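Local coordinates for predicted protein (Phaeodactylum tricornutum CCAP 1055/1, PDB 5Z5M) that probably catalyses the last two steps of urate degradation, hydrolysing 5-hydroxyisourate and stereoselectively decarboxylating the product OHCU to (S)-allantoin, at residues A[27-32]-A[69-74]. Sequence-based numbering, arbitrary orientation.
Sequences EHSAWV and LELLCA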
loop_
_atom_site.group_PDB
_atom_site.type_symbol
_atom_site.label_atom_id
_atom_site.label_comp_id
_atom_site.label_asym_id
_atom_site.label_seq_id
_atom_site.Cartn_x
_atom_site.Cartn_y
_atom_site.Cartn_z
ATOM N N GLU A 27 10.810 -35.511 -15.160
ATOM C CA GLU A 27 11.042 -36.133 -16.459
ATOM C C GLU A 27 12.262 -37.043 -16.484
ATOM O O GLU A 27 13.375 -36.612 -16.177
ATOM C CB GLU A 27 11.197 -35.054 -17.534
ATOM C CG GLU A 27 10.955 -35.538 -18.949
ATOM C CD GLU A 27 9.478 -35.627 -19.286
ATOM O OE1 GLU A 27 8.645 -35.253 -18.432
ATOM O OE2 GLU A 27 9.150 -36.069 -20.407
ATOM N N HIS A 28 12.035 -38.301 -16.861
ATOM C CA HIS A 28 13.094 -39.301 -16.977
ATOM C C HIS A 28 13.931 -39.363 -15.712
ATOM O O HIS A 28 15.149 -39.527 -15.772
ATOM C CB HIS A 28 13.993 -39.003 -18.180
ATOM C CG HIS A 28 13.254 -38.926 -19.481
ATOM N ND1 HIS A 28 11.911 -39.203 -19.594
ATOM C CD2 HIS A 28 13.678 -38.596 -20.726
ATOM C CE1 HIS A 28 11.535 -39.050 -20.852
ATOM N NE2 HIS A 28 12.588 -38.682 -21.558
ATOM N N SER A 29 13.268 -39.215 -14.569
ATOM C CA SER A 29 13.958 -39.162 -13.291
ATOM C C SER A 29 13.267 -40.044 -12.264
ATOM O O SER A 29 12.820 -39.567 -11.221
ATOM C CB SER A 29 14.032 -37.719 -12.789
ATOM O OG SER A 29 14.703 -36.896 -13.726
ATOM N N ALA A 30 13.187 -41.337 -12.563
ATOM C CA ALA A 30 12.559 -42.290 -11.657
ATOM C C ALA A 30 13.328 -42.390 -10.339
ATOM O O ALA A 30 12.774 -42.826 -9.329
ATOM C CB ALA A 30 12.451 -43.662 -12.312
ATOM N N TRP A 31 14.596 -41.981 -10.352
ATOM C CA TRP A 31 15.422 -42.018 -9.149
ATOM C C TRP A 31 14.838 -41.172 -8.016
ATOM O O TRP A 31 15.058 -41.472 -6.841
ATOM C CB TRP A 31 16.860 -41.569 -9.452
ATOM C CG TRP A 31 17.011 -40.178 -10.012
ATOM C CD1 TRP A 31 16.986 -39.818 -11.328
ATOM C CD2 TRP A 31 17.247 -38.972 -9.271
ATOM N NE1 TRP A 31 17.173 -38.463 -11.454
ATOM C CE2 TRP A 31 17.338 -37.919 -10.206
ATOM C CE3 TRP A 31 17.380 -38.679 -7.911
ATOM C CZ2 TRP A 31 17.558 -36.597 -9.825
ATOM C CZ3 TRP A 31 17.599 -37.362 -7.532
ATOM C CH2 TRP A 31 17.684 -36.338 -8.487
ATOM N N VAL A 32 14.095 -40.124 -8.366
ATOM C CA VAL A 32 13.464 -39.274 -7.361
ATOM C C VAL A 32 12.439 -40.074 -6.572
ATOM O O VAL A 32 12.421 -40.035 -5.343
ATOM C CB VAL A 32 12.766 -38.045 -7.981
ATOM C CG1 VAL A 32 12.156 -37.182 -6.886
ATOM C CG2 VAL A 32 13.743 -37.227 -8.815
ATOM N N LEU A 69 21.567 -30.884 -13.635
ATOM C CA LEU A 69 21.707 -30.481 -15.031
ATOM C C LEU A 69 21.105 -31.531 -15.964
ATOM O O LEU A 69 20.495 -31.195 -16.985
ATOM C CB LEU A 69 23.174 -30.239 -15.384
ATOM C CG LEU A 69 23.399 -29.536 -16.725
ATOM C CD1 LEU A 69 22.752 -28.154 -16.715
ATOM C CD2 LEU A 69 24.883 -29.443 -17.049
ATOM N N GLU A 70 21.264 -32.801 -15.603
ATOM C CA GLU A 70 20.699 -33.889 -16.395
ATOM C C GLU A 70 19.175 -33.903 -16.329
ATOM O O GLU A 70 18.507 -34.281 -17.292
ATOM C CB GLU A 70 21.258 -35.241 -15.935
ATOM C CG GLU A 70 22.692 -35.515 -16.374
ATOM C CD GLU A 70 22.816 -35.899 -17.845
ATOM O OE1 GLU A 70 21.926 -35.546 -18.648
ATOM O OE2 GLU A 70 23.816 -36.562 -18.202
ATOM N N LEU A 71 18.624 -33.500 -15.189
ATOM C CA LEU A 71 17.179 -33.402 -15.057
ATOM C C LEU A 71 16.654 -32.319 -15.998
ATOM O O LEU A 71 15.640 -32.502 -16.668
ATOM C CB LEU A 71 16.783 -33.106 -13.609
ATOM C CG LEU A 71 15.292 -33.140 -13.260
ATOM C CD1 LEU A 71 15.095 -33.737 -11.877
ATOM C CD2 LEU A 71 14.689 -31.750 -13.319
ATOM N N LEU A 72 17.355 -31.191 -16.043
ATOM C CA LEU A 72 16.985 -30.100 -16.941
ATOM C C LEU A 72 17.054 -30.524 -18.408
ATOM O O LEU A 72 16.144 -30.240 -19.184
ATOM C CB LEU A 72 17.885 -28.883 -16.714
ATOM C CG LEU A 72 17.807 -28.200 -15.349
ATOM C CD1 LEU A 72 18.697 -26.969 -15.320
ATOM C CD2 LEU A 72 16.367 -27.839 -14.997
ATOM N N CYS A 73 18.131 -31.210 -18.782
ATOM C CA CYS A 73 18.327 -31.599 -20.177
ATOM C C CYS A 73 17.352 -32.686 -20.607
ATOM O O CYS A 73 17.118 -32.888 -21.799
ATOM C CB CYS A 73 19.765 -32.065 -20.406
ATOM S SG CYS A 73 20.977 -30.738 -20.233
ATOM N N ALA A 74 16.779 -33.380 -19.631
ATOM C CA ALA A 74 15.796 -34.413 -19.914
ATOM C C ALA A 74 14.463 -33.790 -20.295
ATOM O O ALA A 74 13.591 -34.457 -20.850
ATOM C CB ALA A 74 15.628 -35.337 -18.711
#
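A loop leading into one helix and the last part of another meet here through few atoms, in a worked example of a small contact carried by two residues of a helical segment. Along 69-74, Leu69 packs on helix 151-173, and the meeting with 27-32 begins at Leu71. With CG anti to its backbone N (chi1 -173°), Leu71 extends CD1 toward the loop. This methyl comes within 3.7 Å of Ser29 OG. It also approaches the indole of Trp31 obliquely, 4.3 Å from CZ2. Ser29 OG is held in place by its own loop, donating a 2.8 Å hydrogen bond to Glu27 O from well above the carbonyl plane. An alanine at Ser29 would lose this bond and the oxygen touching Leu71, and would probably loosen the loop. Leu72 follows, packing on helix 151-173. Farther along, the Ala74 methyl lies 3.6 Å from Glu27 O and also meets His28 CB. Ala74 O sits 3.4 Å from Glu27 CG. That CG also covers one face of the His28 ring, offset toward its rim. Beyond it the Glu27 chain bends at chi2 (80°), taking the carboxylate away to a salt bridge with Arg169. Leu71 also touches Val162, and Val162 and Arg169 both belong to helix 151-173, so the contact joins the loop before helix 30-38 to the C-terminal part of helix 65-73 beside that long helix, within the all-helical OHCU decarboxylase domain.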